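Local coordinates for protein DegT/DnrJ/EryC1/StrS aminotransferase (Brucella abortus 2308, PDB 4QGR) that binds pyridoxal 5'-phosphate and probably catalyses transamination, as expected of a member of the DegT/DnrJ/EryC1/StrS aminotransferase family, at residues A45-E48 with K49-E53; A218-L221 with R222-F226; A250-L253 with L254-A258. All blocks are in the same frame, centred on the assembly; numbering follows the deposited sequence.

Contact 1: A45-E48 with K49-E53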
loop_
_atom_site.group_PDB
_atom_site.type_symbol
_atom_site.label_atom_id
_atom_site.label_comp_id
_atom_site.label_asym_id
_atom_site.label_seq_id
_atom_site.Cartn_x
_atom_site.Cartn_y
_atom_site.Cartn_z
ATOM N N ALA A 45 11.603 -11.419 -6.746
ATOM C CA ALA A 45 11.637 -12.863 -6.583
ATOM C C ALA A 45 12.936 -13.354 -5.964
ATOM O O ALA A 45 12.931 -14.305 -5.178
ATOM C CB ALA A 45 11.371 -13.554 -7.909
ATOM N N GLU A 46 14.032 -12.706 -6.324
ATOM C CA GLU A 46 15.314 -13.030 -5.759
ATOM C C GLU A 46 15.286 -12.845 -4.244
ATOM O O GLU A 46 15.759 -13.714 -3.466
ATOM C CB GLU A 46 16.401 -12.197 -6.463
ATOM C CG GLU A 46 17.790 -12.480 -5.969
ATOM C CD GLU A 46 18.859 -11.570 -6.585
ATOM O OE1 GLU A 46 18.547 -10.721 -7.486
ATOM O OE2 GLU A 46 20.007 -11.706 -6.088
ATOM N N PHE A 47 14.739 -11.717 -3.802
ATOM C CA PHE A 47 14.658 -11.462 -2.368
ATOM C C PHE A 47 13.712 -12.480 -1.699
ATOM O O PHE A 47 14.021 -12.988 -0.619
ATOM C CB PHE A 47 14.272 -9.994 -2.089
ATOM C CG PHE A 47 13.989 -9.698 -0.661
ATOM C CD1 PHE A 47 15.009 -9.736 0.281
ATOM C CD2 PHE A 47 12.719 -9.366 -0.242
ATOM C CE1 PHE A 47 14.759 -9.480 1.594
ATOM C CE2 PHE A 47 12.470 -9.087 1.065
ATOM C CZ PHE A 47 13.507 -9.134 1.995
ATOM N N GLU A 48 12.591 -12.779 -2.329
ATOM C CA GLU A 48 11.647 -13.752 -1.728
ATOM C C GLU A 48 12.375 -15.086 -1.485
ATOM O O GLU A 48 12.215 -15.720 -0.442
ATOM C CB GLU A 48 10.432 -13.977 -2.640
ATOM C CG GLU A 48 9.460 -12.790 -2.700
ATOM C CD GLU A 48 8.262 -12.999 -3.661
ATOM O OE1 GLU A 48 8.328 -13.845 -4.600
ATOM O OE2 GLU A 48 7.243 -12.309 -3.487
ATOM N N LYS A 49 13.164 -15.512 -2.459
ATOM C CA LYS A 49 13.887 -16.785 -2.323
ATOM C C LYS A 49 14.929 -16.798 -1.245
ATOM O O LYS A 49 14.996 -17.721 -0.443
ATOM C CB LYS A 49 14.544 -17.167 -3.645
ATOM C CG LYS A 49 13.500 -17.717 -4.553
ATOM C CD LYS A 49 13.893 -17.677 -6.007
ATOM C CE LYS A 49 12.624 -17.823 -6.844
ATOM N NZ LYS A 49 12.936 -17.810 -8.290
ATOM N N LYS A 50 15.737 -15.746 -1.219
ATOM C CA LYS A 50 16.817 -15.646 -0.247
ATOM C C LYS A 50 16.255 -15.476 1.158
ATOM O O LYS A 50 16.726 -16.161 2.089
ATOM C CB LYS A 50 17.790 -14.528 -0.614
ATOM C CG LYS A 50 18.597 -14.905 -1.849
ATOM C CD LYS A 50 19.600 -13.849 -2.301
ATOM C CE LYS A 50 20.523 -14.476 -3.368
ATOM N NZ LYS A 50 20.892 -13.461 -4.404
ATOM N N LEU A 51 15.206 -14.667 1.308
ATOM C CA LEU A 51 14.569 -14.527 2.629
ATOM C C LEU A 51 13.899 -15.841 3.061
ATOM O O LEU A 51 14.005 -16.272 4.222
ATOM C CB LEU A 51 13.542 -13.408 2.664
ATOM C CG LEU A 51 12.950 -13.074 4.033
ATOM C CD1 LEU A 51 14.007 -12.721 5.066
ATOM C CD2 LEU A 51 11.920 -11.947 3.898
ATOM N N GLY A 52 13.298 -16.535 2.104
ATOM C CA GLY A 52 12.690 -17.856 2.386
ATOM C C GLY A 52 13.703 -18.854 2.974
ATOM O O GLY A 52 13.423 -19.527 3.962
ATOM N N GLU A 53 14.894 -18.934 2.393
ATOM C CA GLU A 53 15.916 -19.855 2.920
ATOM C C GLU A 53 16.431 -19.451 4.260
ATOM O O GLU A 53 16.655 -20.287 5.104
ATOM C CB GLU A 53 17.074 -19.993 1.922
ATOM C CG GLU A 53 16.530 -20.652 0.670
ATOM C CD GLU A 53 17.515 -21.531 -0.066
ATOM O OE1 GLU A 53 18.509 -22.001 0.561
ATOM O OE2 GLU A 53 17.257 -21.745 -1.261
#
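E46 and K50, one helical turn apart on helix 42-55, form an i to i+4 salt bridge on the flank that borders L254 and L257 of helix 247-278: K50 NZ lies 2.6 Å from E46 OE2 and meets the anti lone pair of that oxygen, the one turned away from OE1. Both chains run side by side in the same direction. For E46, chi1 of -179° swings CG to the far side from the backbone N and the chain stays extended, while K50 makes a modest turn at chi4 (145°). Backbone polar atoms are paired in the ordinary alpha-helical way: K49 N, K50 N, L51 N and G52 N bond to the carbonyls of A45, E46, F47 and E48, the shortest being L51 N to F47 O at 2.8 Å. E48 points its carboxylate to strand 59-63, where OE2 accepts from A62 N and pairs with R222 NH1. F47 and L51 run side by side, F47 CZ 3.7 Å from L51 CD2, and L51 CB sits over one ring face near its rim; F195 meets the ring edge-to-face. The helix thus carries two ion pairs, one local and one to another part of the fold, beside an apolar side made by F47 and L51.

Contact 2: A218-L221 with R222-F226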
loop_
_atom_site.group_PDB
_atom_site.type_symbol
_atom_site.label_atom_id
_atom_site.label_comp_id
_atom_site.label_asym_id
_atom_site.label_seq_id
_atom_site.Cartn_x
_atom_site.Cartn_y
_atom_site.Cartn_z
ATOM N N ALA A 218 -0.314 -19.564 -0.336
ATOM C CA ALA A 218 0.624 -18.674 -1.033
ATOM C C ALA A 218 0.025 -18.205 -2.384
ATOM O O ALA A 218 0.118 -17.057 -2.742
ATOM C CB ALA A 218 1.964 -19.387 -1.252
ATOM N N ASP A 219 -0.584 -19.115 -3.133
ATOM C CA ASP A 219 -1.149 -18.777 -4.452
ATOM C C ASP A 219 -2.260 -17.771 -4.291
ATOM O O ASP A 219 -2.379 -16.844 -5.085
ATOM C CB ASP A 219 -1.720 -20.023 -5.127
ATOM C CG ASP A 219 -0.655 -20.965 -5.664
ATOM O OD1 ASP A 219 0.519 -20.576 -5.799
ATOM O OD2 ASP A 219 -1.010 -22.132 -5.979
ATOM N N THR A 220 -3.072 -17.964 -3.270
ATOM C CA THR A 220 -4.190 -17.068 -2.983
ATOM C C THR A 220 -3.658 -15.707 -2.581
ATOM O O THR A 220 -4.199 -14.688 -2.981
ATOM C CB THR A 220 -5.150 -17.675 -1.921
ATOM O OG1 THR A 220 -5.609 -18.988 -2.388
ATOM C CG2 THR A 220 -6.290 -16.824 -1.768
ATOM N N LEU A 221 -2.593 -15.680 -1.794
ATOM C CA LEU A 221 -2.018 -14.378 -1.362
ATOM C C LEU A 221 -1.459 -13.606 -2.574
ATOM O O LEU A 221 -1.591 -12.384 -2.683
ATOM C CB LEU A 221 -0.946 -14.546 -0.283
ATOM C CG LEU A 221 -1.521 -15.020 1.038
ATOM C CD1 LEU A 221 -0.391 -15.403 1.971
ATOM C CD2 LEU A 221 -2.404 -13.964 1.697
ATOM N N ARG A 222 -0.873 -14.340 -3.514
ATOM C CA ARG A 222 -0.310 -13.716 -4.688
ATOM C C ARG A 222 -1.408 -13.172 -5.593
ATOM O O ARG A 222 -1.185 -12.204 -6.327
ATOM C CB ARG A 222 0.627 -14.647 -5.465
ATOM C CG ARG A 222 1.907 -15.004 -4.697
ATOM C CD ARG A 222 2.943 -15.708 -5.581
ATOM N NE ARG A 222 4.010 -16.368 -4.814
ATOM C CZ ARG A 222 5.059 -15.730 -4.279
ATOM N NH1 ARG A 222 5.182 -14.402 -4.383
ATOM N NH2 ARG A 222 5.956 -16.416 -3.606
ATOM N N SER A 223 -2.583 -13.795 -5.538
ATOM C CA SER A 223 -3.730 -13.283 -6.252
ATOM C C SER A 223 -4.253 -12.013 -5.575
ATOM O O SER A 223 -4.447 -11.005 -6.225
ATOM C CB SER A 223 -4.825 -14.360 -6.307
ATOM O OG SER A 223 -6.078 -13.849 -6.734
ATOM N N VAL A 224 -4.435 -12.061 -4.268
ATOM C CA VAL A 224 -5.022 -10.960 -3.532
ATOM C C VAL A 224 -4.205 -9.678 -3.670
ATOM O O VAL A 224 -4.773 -8.576 -3.762
ATOM C CB VAL A 224 -5.218 -11.339 -2.029
ATOM C CG1 VAL A 224 -5.581 -10.134 -1.166
ATOM C CG2 VAL A 224 -6.314 -12.390 -1.905
ATOM N N LEU A 225 -2.877 -9.791 -3.680
ATOM C CA LEU A 225 -2.043 -8.590 -3.731
ATOM C C LEU A 225 -2.030 -7.942 -5.090
ATOM O O LEU A 225 -1.562 -6.795 -5.220
ATOM C CB LEU A 225 -0.622 -8.877 -3.242
ATOM C CG LEU A 225 0.256 -9.739 -4.158
ATOM C CD1 LEU A 225 0.918 -8.949 -5.260
ATOM C CD2 LEU A 225 1.315 -10.433 -3.339
ATOM N N PHE A 226 -2.562 -8.629 -6.103
ATOM C CA PHE A 226 -2.695 -8.063 -7.439
ATOM C C PHE A 226 -4.138 -8.120 -7.904
ATOM O O PHE A 226 -4.479 -8.808 -8.892
ATOM C CB PHE A 226 -1.729 -8.718 -8.429
ATOM C CG PHE A 226 -1.775 -8.110 -9.831
ATOM C CD1 PHE A 226 -1.975 -6.757 -10.015
ATOM C CD2 PHE A 226 -1.656 -8.922 -10.961
ATOM C CE1 PHE A 226 -2.020 -6.206 -11.294
ATOM C CE2 PHE A 226 -1.696 -8.376 -12.248
ATOM C CZ PHE A 226 -1.884 -7.017 -12.406
#
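A218 O, D219 O, T220 O and L221 O accept from R222 N, S223 N, V224 N and L225 N in the i to i+4 pattern of an alpha-helix, here the last turns of helix 215-224, with a weak additional S223 N to T220 O bond at 3.2 Å. In the large domain expected of a fold-type I PLP-dependent aminotransferase, this short helix follows strand 208-212 of the mixed sheet and packs beside strand 59-63 and helix 68-76. Small A218 suits the side against the strands; L221 packs on T76 and on M210 of strand 208-212, and V224 and L225 meet M72. One turn apart, T220 CG2 and V224 CG2 approach loosely, at 4.4 Å. T220 OG1 turns back to the carbonyl of E216. S223 is short enough for its hydroxyl to stay close to the backbone, where OG bonds to K229 O and R238 NH1. R222 is extended from CG to NE, and this long chain spans from the helix to strand 59-63, where NH2 bonds to V60 O, and to E48 of helix 42-55, which NH1 meets in a salt bridge. L225 has chi1 of 71°, which sets CG between the backbone N and the carbonyl carbon and leaves L225 CG 3.5 Å from L221 O.

Contact 3: A250-L253 with L254-A258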
loop_
_atom_site.group_PDB
_atom_site.type_symbol
_atom_site.label_atom_id
_atom_site.label_comp_id
_atom_site.label_asym_id
_atom_site.label_seq_id
_atom_site.Cartn_x
_atom_site.Cartn_y
_atom_site.Cartn_z
ATOM N N ALA A 250 13.204 -4.043 -3.006
ATOM C CA ALA A 250 13.773 -5.422 -2.941
ATOM C C ALA A 250 15.315 -5.415 -3.104
ATOM O O ALA A 250 16.034 -6.181 -2.443
ATOM C CB ALA A 250 13.132 -6.330 -3.949
ATOM N N ALA A 251 15.806 -4.504 -3.942
ATOM C CA ALA A 251 17.243 -4.399 -4.215
ATOM C C ALA A 251 17.966 -3.922 -2.960
ATOM O O ALA A 251 19.022 -4.476 -2.577
ATOM C CB ALA A 251 17.457 -3.457 -5.351
ATOM N N VAL A 252 17.392 -2.926 -2.284
ATOM C CA VAL A 252 17.889 -2.520 -0.961
ATOM C C VAL A 252 17.916 -3.696 0.032
ATOM O O VAL A 252 18.937 -3.972 0.713
ATOM C CB VAL A 252 17.072 -1.312 -0.426
ATOM C CG1 VAL A 252 17.395 -1.050 1.038
ATOM C CG2 VAL A 252 17.396 -0.088 -1.255
ATOM N N LEU A 253 16.791 -4.399 0.107
ATOM C CA LEU A 253 16.610 -5.502 1.065
ATOM C C LEU A 253 17.585 -6.672 0.858
ATOM O O LEU A 253 18.054 -7.296 1.825
ATOM C CB LEU A 253 15.148 -5.965 1.051
ATOM C CG LEU A 253 14.221 -5.008 1.800
ATOM C CD1 LEU A 253 12.779 -5.173 1.395
ATOM C CD2 LEU A 253 14.336 -5.124 3.292
ATOM N N LEU A 254 17.931 -6.909 -0.393
ATOM C CA LEU A 254 18.930 -7.943 -0.693
ATOM C C LEU A 254 20.238 -7.618 0.004
ATOM O O LEU A 254 20.869 -8.479 0.587
ATOM C CB LEU A 254 19.107 -8.110 -2.178
ATOM C CG LEU A 254 17.990 -8.898 -2.881
ATOM C CD1 LEU A 254 18.057 -8.698 -4.387
ATOM C CD2 LEU A 254 18.084 -10.379 -2.543
ATOM N N GLU A 255 20.638 -6.351 -0.030
ATOM C CA GLU A 255 21.870 -5.956 0.654
ATOM C C GLU A 255 21.712 -5.938 2.189
ATOM O O GLU A 255 22.621 -6.390 2.892
ATOM C CB GLU A 255 22.325 -4.611 0.154
ATOM C CG GLU A 255 22.630 -4.538 -1.326
ATOM C CD GLU A 255 23.729 -5.482 -1.805
ATOM O OE1 GLU A 255 24.601 -5.930 -1.015
ATOM O OE2 GLU A 255 23.714 -5.817 -2.996
ATOM N N LYS A 256 20.553 -5.514 2.696
ATOM C CA LYS A 256 20.297 -5.587 4.133
ATOM C C LYS A 256 20.350 -7.051 4.633
ATOM O O LYS A 256 20.933 -7.363 5.676
ATOM C CB LYS A 256 18.951 -4.974 4.492
ATOM C CG LYS A 256 18.695 -3.544 4.069
ATOM C CD LYS A 256 19.737 -2.581 4.649
ATOM C CE LYS A 256 19.167 -1.185 4.830
ATOM N NZ LYS A 256 18.197 -1.118 5.937
ATOM N N LEU A 257 19.762 -7.939 3.842
ATOM C CA LEU A 257 19.618 -9.340 4.245
ATOM C C LEU A 257 20.991 -9.971 4.367
ATOM O O LEU A 257 21.256 -10.745 5.310
ATOM C CB LEU A 257 18.683 -10.112 3.284
ATOM C CG LEU A 257 18.569 -11.611 3.586
ATOM C CD1 LEU A 257 17.890 -11.785 4.977
ATOM C CD2 LEU A 257 17.776 -12.289 2.481
ATOM N N ALA A 258 21.917 -9.584 3.504
ATOM C CA ALA A 258 23.275 -10.200 3.522
ATOM C C ALA A 258 24.096 -9.879 4.783
ATOM O O ALA A 258 25.069 -10.569 5.093
ATOM C CB ALA A 258 24.079 -9.820 2.267
HETATM O O HOH W 1 21.074 -6.112 -4.244
#
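V252 and K256 lie side by side, pointing the same way, one turn apart near the start of the long helix 247-278. The valine meets the lysine with its CG1 branch, V252 CG1 being 4.1 Å from K256 CG, and K256 CE also comes close to that methyl. Bends at chi2 (-58°) and chi4 (71°) fold the lysine hydrocarbon against the helix before its ammonium departs to Q17 OE1 and G202 O. A lysine suits this buried place because its aliphatic part can pack while its tip finds oxygen partners. Beneath the pair, K256 N bonds to V252 O at 3.0 Å, in the carbonyl plane. L254 leaves another flank of the helix; chi1 of -77° keeps CG beside the backbone N, with L254 CG 3.4 Å from A250 O, the carbonyl that also accepts from L254 N, and its side chain packs on E46 and K50 of helix 42-55. L253 is turned inward, touching F47, F195 and C203. E255 bends at chi2, and a water bridges E255 OE2, at 2.9 Å, to A251 O, at 3.1 Å, donating to both. A251, with only a methyl, lies against V32 of helix 22-35. The chemistry divides by direction: the leucines and valine bury hydrocarbon against neighbouring helices, while E255 and K256 send their charged ends to R24 of helix 22-35, in a salt bridge through OE1, and to Q17 of helix 14-20 and the carbonyl of G202.

Followed from the N terminus, contact 1 comes first, on helix 42-55, then contact 2 on helix 215-224 and contact 3 on helix 247-278. Each is local to one continuous helical stretch and closes no long loop, so the three stand in series and none nests in or crosses another. In space contact 1 lies between the others. Its E48 meets R222 of contact 2 (E48 OE2 to R222 NH1, 3.1 Å), while its F47 packs on L253 and L254 of contact 3, the centres of the two contacts being about 10 Å apart. Contacts 2 and 3 do not touch, their nearest atoms being about 11 Å apart; helix 42-55 therefore joins the two later helices, one by charge and the other by hydrocarbon.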